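Local coordinates for protein GCN5-related N-acetyltransferase (Anabaena variabilis, PDB 2OZG) that binds coenzyme A and probably transfers acetyl groups as a GNAT-family N-acetyltransferase, perhaps to aminoglycosides, at residues G130-G135 against R285-I290. Numbering follows the deposited sequence.
Sequences GYEQAG and RWMLRI
Gly135 lies flat over the Trp286 indole, its CA 3.4 Å from the centroid of the six-membered ring and 9° off the ring normal, a CH-pi contact. Any CB on Gly135 would clash with CZ2 of Trp286, which fits the glycine. With chi1 at 38°, CG of Trp286 sits between the backbone N and the carbonyl carbon, a torsion that turns the indole under Gly135, with Ala134 C above its rim. An alanine in place of Trp286 would probably open a gap beneath Gly135 and leave Tyr119, whose ring meets the indole, without this aromatic neighbour. The carbonyl O of Trp286 takes two N-H groups, Ala134 N at 2.9 Å in the carbonyl plane and, weakly, Gly135 N at 3.3 Å. Two residues thus face one, the signature of a classic beta bulge, here in the antiparallel pairing of strands 132-143 and 279-290; the latter also pairs with 115-118 and so is an inner strand, of the second GNAT range between two starting in the first. Before the bulge, Glu132 and Leu288 exchange backbone hydrogen bonds, Glu132 N to Leu288 O 3.0 Å and Leu288 N to Glu132 O 2.9 Å. Selenomethionine Met287 lays CB along the Glu132 carbonyl, 3.4 Å from Glu132 O, and sends CE to within 3.7 Å of Glu132 OE1. That oxygen is turned back onto Gln133 N through its anti lone pair and salt-bridges Arg127. CB of Arg289 stands over the Tyr131 ring centre, 3.5 Å from the centroid, a CH-pi contact, while its guanidinium salt-bridges Asp316 and the phenol hydroxyl hydrogen-bonds Ser116.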
loop_
_atom_site.group_PDB
_atom_site.type_symbol
_atom_site.label_atom_id
_atom_site.label_comp_id
_atom_site.label_asym_id
_atom_site.label_seq_id
_atom_site.Cartn_x
_atom_site.Cartn_y
_atom_site.Cartn_z
ATOM N N GLY A 130 -0.083 -36.630 -17.294
ATOM C CA GLY A 130 0.830 -37.319 -16.379
ATOM C C GLY A 130 1.999 -36.618 -15.736
ATOM O O GLY A 130 2.845 -37.307 -15.108
ATOM N N TYR A 131 2.086 -35.292 -15.903
ATOM C CA TYR A 131 3.085 -34.467 -15.189
ATOM C C TYR A 131 2.611 -34.304 -13.753
ATOM O O TYR A 131 1.407 -34.225 -13.505
ATOM C CB TYR A 131 3.238 -33.050 -15.789
ATOM C CG TYR A 131 3.994 -32.988 -17.095
ATOM C CD1 TYR A 131 3.374 -33.234 -18.287
ATOM C CD2 TYR A 131 5.343 -32.658 -17.116
ATOM C CE1 TYR A 131 4.072 -33.243 -19.465
ATOM C CE2 TYR A 131 6.063 -32.615 -18.310
ATOM C CZ TYR A 131 5.437 -32.905 -19.464
ATOM O OH TYR A 131 6.132 -32.865 -20.657
ATOM N N GLU A 132 3.567 -34.197 -12.816
ATOM C CA GLU A 132 3.210 -33.904 -11.435
ATOM C C GLU A 132 4.235 -33.046 -10.749
ATOM O O GLU A 132 5.382 -33.029 -11.126
ATOM C CB GLU A 132 2.987 -35.193 -10.625
ATOM C CG GLU A 132 2.388 -35.013 -9.183
ATOM C CD GLU A 132 1.073 -34.196 -9.161
ATOM O OE1 GLU A 132 1.150 -32.950 -9.103
ATOM O OE2 GLU A 132 -0.014 -34.797 -9.178
ATOM N N GLN A 133 3.810 -32.320 -9.717
ATOM C CA GLN A 133 4.764 -31.567 -8.905
ATOM C C GLN A 133 5.919 -32.458 -8.549
ATOM O O GLN A 133 5.730 -33.589 -8.115
ATOM C CB GLN A 133 4.121 -31.046 -7.634
ATOM C CG GLN A 133 2.952 -30.106 -7.900
ATOM C CD GLN A 133 2.482 -29.450 -6.640
ATOM O OE1 GLN A 133 2.787 -29.942 -5.559
ATOM N NE2 GLN A 133 1.768 -28.290 -6.765
ATOM N N ALA A 134 7.139 -31.950 -8.729
ATOM C CA ALA A 134 8.287 -32.775 -8.558
ATOM C C ALA A 134 9.543 -32.058 -8.072
ATOM O O ALA A 134 10.507 -32.720 -7.703
ATOM C CB ALA A 134 8.582 -33.478 -9.872
ATOM N N GLY A 135 9.548 -30.725 -8.054
ATOM C CA GLY A 135 10.706 -30.018 -7.553
ATOM C C GLY A 135 10.355 -28.588 -7.256
ATOM O O GLY A 135 9.293 -28.091 -7.670
ATOM N N ARG A 285 6.565 -24.738 -7.883
ATOM C CA ARG A 285 6.915 -26.112 -8.108
ATOM C C ARG A 285 6.844 -26.402 -9.585
ATOM O O ARG A 285 5.860 -26.177 -10.224
ATOM C CB ARG A 285 6.050 -27.077 -7.328
ATOM C CG ARG A 285 6.255 -26.947 -5.844
ATOM C CD ARG A 285 5.286 -27.823 -5.059
ATOM N NE ARG A 285 5.485 -27.581 -3.650
ATOM C CZ ARG A 285 4.655 -27.962 -2.694
ATOM N NH1 ARG A 285 3.573 -28.675 -2.988
ATOM N NH2 ARG A 285 4.904 -27.605 -1.436
ATOM N N TRP A 286 7.947 -26.923 -10.104
ATOM C CA TRP A 286 7.964 -27.449 -11.417
ATOM C C TRP A 286 7.484 -28.893 -11.418
ATOM O O TRP A 286 7.472 -29.587 -10.374
ATOM C CB TRP A 286 9.336 -27.292 -12.076
ATOM C CG TRP A 286 10.515 -27.478 -11.218
ATOM C CD1 TRP A 286 11.173 -26.501 -10.509
ATOM C CD2 TRP A 286 11.252 -28.678 -11.010
ATOM N NE1 TRP A 286 12.253 -27.048 -9.851
ATOM C CE2 TRP A 286 12.364 -28.357 -10.198
ATOM C CE3 TRP A 286 11.087 -30.011 -11.436
ATOM C CZ2 TRP A 286 13.306 -29.310 -9.805
ATOM C CZ3 TRP A 286 12.024 -30.936 -11.068
ATOM C CH2 TRP A 286 13.128 -30.580 -10.249
HETATM N N MSE A 287 7.133 -29.360 -12.611
HETATM C CA MSE A 287 6.573 -30.653 -12.752
HETATM C C MSE A 287 7.407 -31.525 -13.592
HETATM O O MSE A 287 8.132 -31.054 -14.474
HETATM C CB MSE A 287 5.221 -30.499 -13.385
HETATM C CG MSE A 287 4.175 -29.820 -12.525
HETATM SE SE MSE A 287 2.388 -29.835 -13.377
HETATM C CE MSE A 287 1.274 -30.408 -11.829
ATOM N N LEU A 288 7.250 -32.820 -13.384
ATOM C CA LEU A 288 8.009 -33.847 -14.128
ATOM C C LEU A 288 7.083 -34.942 -14.654
ATOM O O LEU A 288 6.126 -35.329 -13.992
ATOM C CB LEU A 288 9.049 -34.486 -13.177
ATOM C CG LEU A 288 10.033 -35.498 -13.820
ATOM C CD1 LEU A 288 11.490 -35.324 -13.427
ATOM C CD2 LEU A 288 9.562 -36.954 -13.569
ATOM N N ARG A 289 7.384 -35.429 -15.853
ATOM C CA ARG A 289 6.681 -36.528 -16.423
ATOM C C ARG A 289 7.675 -37.673 -16.565
ATOM O O ARG A 289 8.770 -37.505 -17.146
ATOM C CB ARG A 289 6.110 -36.151 -17.801
ATOM C CG ARG A 289 4.706 -36.815 -18.110
ATOM C CD ARG A 289 4.713 -38.300 -18.355
ATOM N NE ARG A 289 3.347 -38.734 -18.671
ATOM C CZ ARG A 289 2.998 -39.983 -18.922
ATOM N NH1 ARG A 289 3.903 -40.960 -18.887
ATOM N NH2 ARG A 289 1.734 -40.270 -19.153
ATOM N N ILE A 290 7.338 -38.821 -16.002
ATOM C CA ILE A 290 8.114 -40.043 -16.267
ATOM C C ILE A 290 7.663 -40.541 -17.626
ATOM O O ILE A 290 6.564 -41.057 -17.780
ATOM C CB ILE A 290 7.858 -41.109 -15.203
ATOM C CG1 ILE A 290 8.224 -40.561 -13.812
ATOM C CG2 ILE A 290 8.564 -42.438 -15.573
ATOM C CD1 ILE A 290 9.699 -40.566 -13.425
HETATM O O HOH W 1 4.921 -38.889 -14.485
#